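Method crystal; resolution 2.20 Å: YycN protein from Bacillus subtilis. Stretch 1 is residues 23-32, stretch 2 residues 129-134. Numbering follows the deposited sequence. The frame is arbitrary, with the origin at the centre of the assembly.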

# COMPACT_ATOMS: atom_id res chain seq x y z
N HIS B 23 -11.27 -23.11 4.13
CA HIS B 23 -11.70 -21.85 3.57
C HIS B 23 -12.71 -22.03 2.42
O HIS B 23 -13.69 -21.30 2.32
CB HIS B 23 -10.47 -21.08 3.07
CG HIS B 23 -10.78 -19.72 2.55
ND1 HIS B 23 -11.13 -18.67 3.37
CD2 HIS B 23 -10.87 -19.26 1.28
CE1 HIS B 23 -11.44 -17.63 2.62
NE2 HIS B 23 -11.29 -17.96 1.35
N TYR B 24 -12.45 -23.01 1.56
CA TYR B 24 -13.32 -23.29 0.42
C TYR B 24 -14.73 -23.69 0.87
O TYR B 24 -15.72 -23.32 0.24
CB TYR B 24 -12.73 -24.43 -0.42
CG TYR B 24 -13.34 -24.54 -1.79
CD1 TYR B 24 -13.20 -23.51 -2.72
CD2 TYR B 24 -14.07 -25.67 -2.15
CE1 TYR B 24 -13.76 -23.60 -3.98
CE2 TYR B 24 -14.64 -25.77 -3.41
CZ TYR B 24 -14.48 -24.73 -4.33
OH TYR B 24 -15.03 -24.83 -5.59
N ALA B 25 -14.81 -24.45 1.95
CA ALA B 25 -16.09 -24.87 2.47
C ALA B 25 -16.87 -23.64 2.92
O ALA B 25 -18.07 -23.52 2.67
CB ALA B 25 -15.89 -25.82 3.64
N GLU B 26 -16.17 -22.71 3.56
CA GLU B 26 -16.79 -21.49 4.04
C GLU B 26 -17.29 -20.66 2.85
O GLU B 26 -18.34 -20.03 2.91
CB GLU B 26 -15.76 -20.72 4.88
CG GLU B 26 -16.14 -19.33 5.37
CD GLU B 26 -14.93 -18.56 5.92
OE1 GLU B 26 -14.22 -19.14 6.78
OE2 GLU B 26 -14.70 -17.40 5.50
N GLU B 27 -16.54 -20.70 1.75
CA GLU B 27 -16.93 -19.96 0.56
C GLU B 27 -18.14 -20.60 -0.11
O GLU B 27 -19.05 -19.91 -0.58
CB GLU B 27 -15.77 -19.92 -0.45
CG GLU B 27 -14.53 -19.19 0.01
CD GLU B 27 -14.65 -17.69 -0.12
OE1 GLU B 27 -13.66 -17.06 -0.53
OE2 GLU B 27 -15.73 -17.14 0.18
N LYS B 28 -18.16 -21.92 -0.15
CA LYS B 28 -19.28 -22.60 -0.76
C LYS B 28 -20.56 -22.38 0.03
O LYS B 28 -21.64 -22.24 -0.56
CB LYS B 28 -18.96 -24.08 -0.91
CG LYS B 28 -18.03 -24.35 -2.09
CD LYS B 28 -18.78 -24.07 -3.38
CE LYS B 28 -17.93 -24.34 -4.60
NZ LYS B 28 -18.78 -24.36 -5.81
N VAL B 29 -20.45 -22.34 1.36
CA VAL B 29 -21.63 -22.10 2.19
C VAL B 29 -22.10 -20.67 2.01
O VAL B 29 -23.30 -20.43 1.89
CB VAL B 29 -21.33 -22.30 3.68
CG1 VAL B 29 -22.53 -21.85 4.51
CG2 VAL B 29 -21.03 -23.76 3.95
N LYS B 30 -21.16 -19.73 1.97
CA LYS B 30 -21.50 -18.33 1.79
C LYS B 30 -22.24 -18.15 0.48
O LYS B 30 -23.25 -17.44 0.41
CB LYS B 30 -20.24 -17.45 1.81
CG LYS B 30 -19.56 -17.35 3.16
CD LYS B 30 -18.38 -16.37 3.15
CE LYS B 30 -18.82 -14.94 2.96
NZ LYS B 30 -17.64 -14.04 2.79
N ALA B 31 -21.75 -18.78 -0.57
CA ALA B 31 -22.38 -18.67 -1.90
C ALA B 31 -23.76 -19.34 -1.88
O ALA B 31 -24.60 -19.08 -2.75
CB ALA B 31 -21.49 -19.33 -2.95
N GLY B 32 -23.98 -20.18 -0.87
CA GLY B 32 -25.24 -20.88 -0.73
C GLY B 32 -25.19 -22.21 -1.46
O GLY B 32 -26.16 -22.95 -1.46
N VAL B 129 -14.08 -17.09 -9.26
CA VAL B 129 -14.21 -16.19 -8.13
C VAL B 129 -15.67 -16.19 -7.70
O VAL B 129 -16.56 -16.07 -8.53
CB VAL B 129 -13.73 -14.75 -8.50
CG1 VAL B 129 -14.64 -14.16 -9.56
CG2 VAL B 129 -13.69 -13.88 -7.27
N PHE B 130 -15.91 -16.37 -6.40
CA PHE B 130 -17.26 -16.37 -5.87
C PHE B 130 -17.84 -14.98 -6.01
O PHE B 130 -17.19 -13.98 -5.69
CB PHE B 130 -17.29 -16.76 -4.38
CG PHE B 130 -16.88 -18.17 -4.12
CD1 PHE B 130 -15.58 -18.48 -3.77
CD2 PHE B 130 -17.81 -19.21 -4.27
CE1 PHE B 130 -15.19 -19.80 -3.56
CE2 PHE B 130 -17.44 -20.53 -4.06
CZ PHE B 130 -16.11 -20.83 -3.71
N ALA B 131 -19.08 -14.93 -6.48
CA ALA B 131 -19.77 -13.66 -6.67
C ALA B 131 -19.63 -12.75 -5.46
O ALA B 131 -19.42 -11.55 -5.61
CB ALA B 131 -21.24 -13.92 -6.96
N HIS B 132 -19.74 -13.32 -4.26
CA HIS B 132 -19.66 -12.49 -3.05
C HIS B 132 -18.27 -11.89 -2.79
O HIS B 132 -18.17 -10.91 -2.06
CB HIS B 132 -20.12 -13.27 -1.82
CG HIS B 132 -19.28 -14.46 -1.50
ND1 HIS B 132 -19.63 -15.75 -1.86
CD2 HIS B 132 -18.08 -14.56 -0.88
CE1 HIS B 132 -18.68 -16.59 -1.48
NE2 HIS B 132 -17.72 -15.89 -0.88
N ASN B 133 -17.23 -12.48 -3.38
CA ASN B 133 -15.86 -11.99 -3.21
C ASN B 133 -15.66 -10.74 -4.08
O ASN B 133 -14.87 -10.73 -5.01
CB ASN B 133 -14.85 -13.06 -3.65
CG ASN B 133 -14.02 -13.58 -2.50
OD1 ASN B 133 -14.51 -14.31 -1.64
ND2 ASN B 133 -12.74 -13.20 -2.48
N GLN B 134 -16.41 -9.69 -3.75
CA GLN B 134 -16.37 -8.41 -4.46
C GLN B 134 -14.97 -7.80 -4.59
O GLN B 134 -14.59 -7.35 -5.67
CB GLN B 134 -17.29 -7.42 -3.75
CG GLN B 134 -18.39 -6.83 -4.60
CD GLN B 134 -19.06 -7.85 -5.51
OE1 GLN B 134 -18.60 -8.08 -6.64
NE2 GLN B 134 -20.13 -8.46 -5.03

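The contact sets the last turns of a helix against a short irregular segment whose two ring-bearing residues, Phe130 and His132, do most of the work. Together the stretches bury 342 Å², with Phe130 giving the largest share.

His23 does not reach the other stretch. Within the helix, His23 NE2 makes a weak hydrogen bond to Glu27 OE1 at 3.2 Å. Tyr24 has a CA-to-CB bond that points away, yet its t rotamer brings the ring back so that CE1 lies 3.6 Å from Phe130 CZ. The two rings meet obliquely, their planes at 55°, and Tyr24 CE1 lies at the edge of the phenylalanine, a small apolar contact. Ala25 and Glu26 take no part.

Glu27 points toward the other stretch and is buried, and it serves two chemistries at once. Its CB sits over one face of the Phe130 ring, 3.6 Å from the centroid, a CH-pi contact made by the aliphatic base of an otherwise polar side chain. With chi1 and chi2 both m, the chain then bends to bring its carboxylate to His132, where NE2 donates to Glu27 OE2 at 2.6 Å and an angle of 168°. This short, nearly straight bond lies near the plane of the imidazole, where its NH is directed, and gives a buried acid a well-placed donor. Glu27 OE1 also comes within 3.1 Å of the Asn133 side chain, at its OD1 as modelled.

Lys28 shows how a long side chain can contribute methylenes: its CB points away, but CD comes 3.8 Å from Phe130 CE2, at the ring's edge. Val29 is turned away and makes no contact.

Lys30, pointing toward the other stretch, repeats on His132 what Glu27 does on Phe130. Its CB lies over one face of the imidazole, 4.0 Å from the centroid, so the aliphatic start of the lysine packs on the ring whose edge binds the glutamate. Ala31 touches both rings, with CB 3.9 Å from Phe130 CD2 and 4.2 Å from His132 ND1.

Gly32 follows with positive phi, in a Schellman motif; there a CB would jam against the preceding carbonyl O, which calls for glycine irrespective of the contact. Across the interface, Phe130 and His132 lie in a type I turn from Phe130 to Asn133, closed by Asn133 N to Phe130 O at 2.8 Å, and both point CA-to-CB toward the helix.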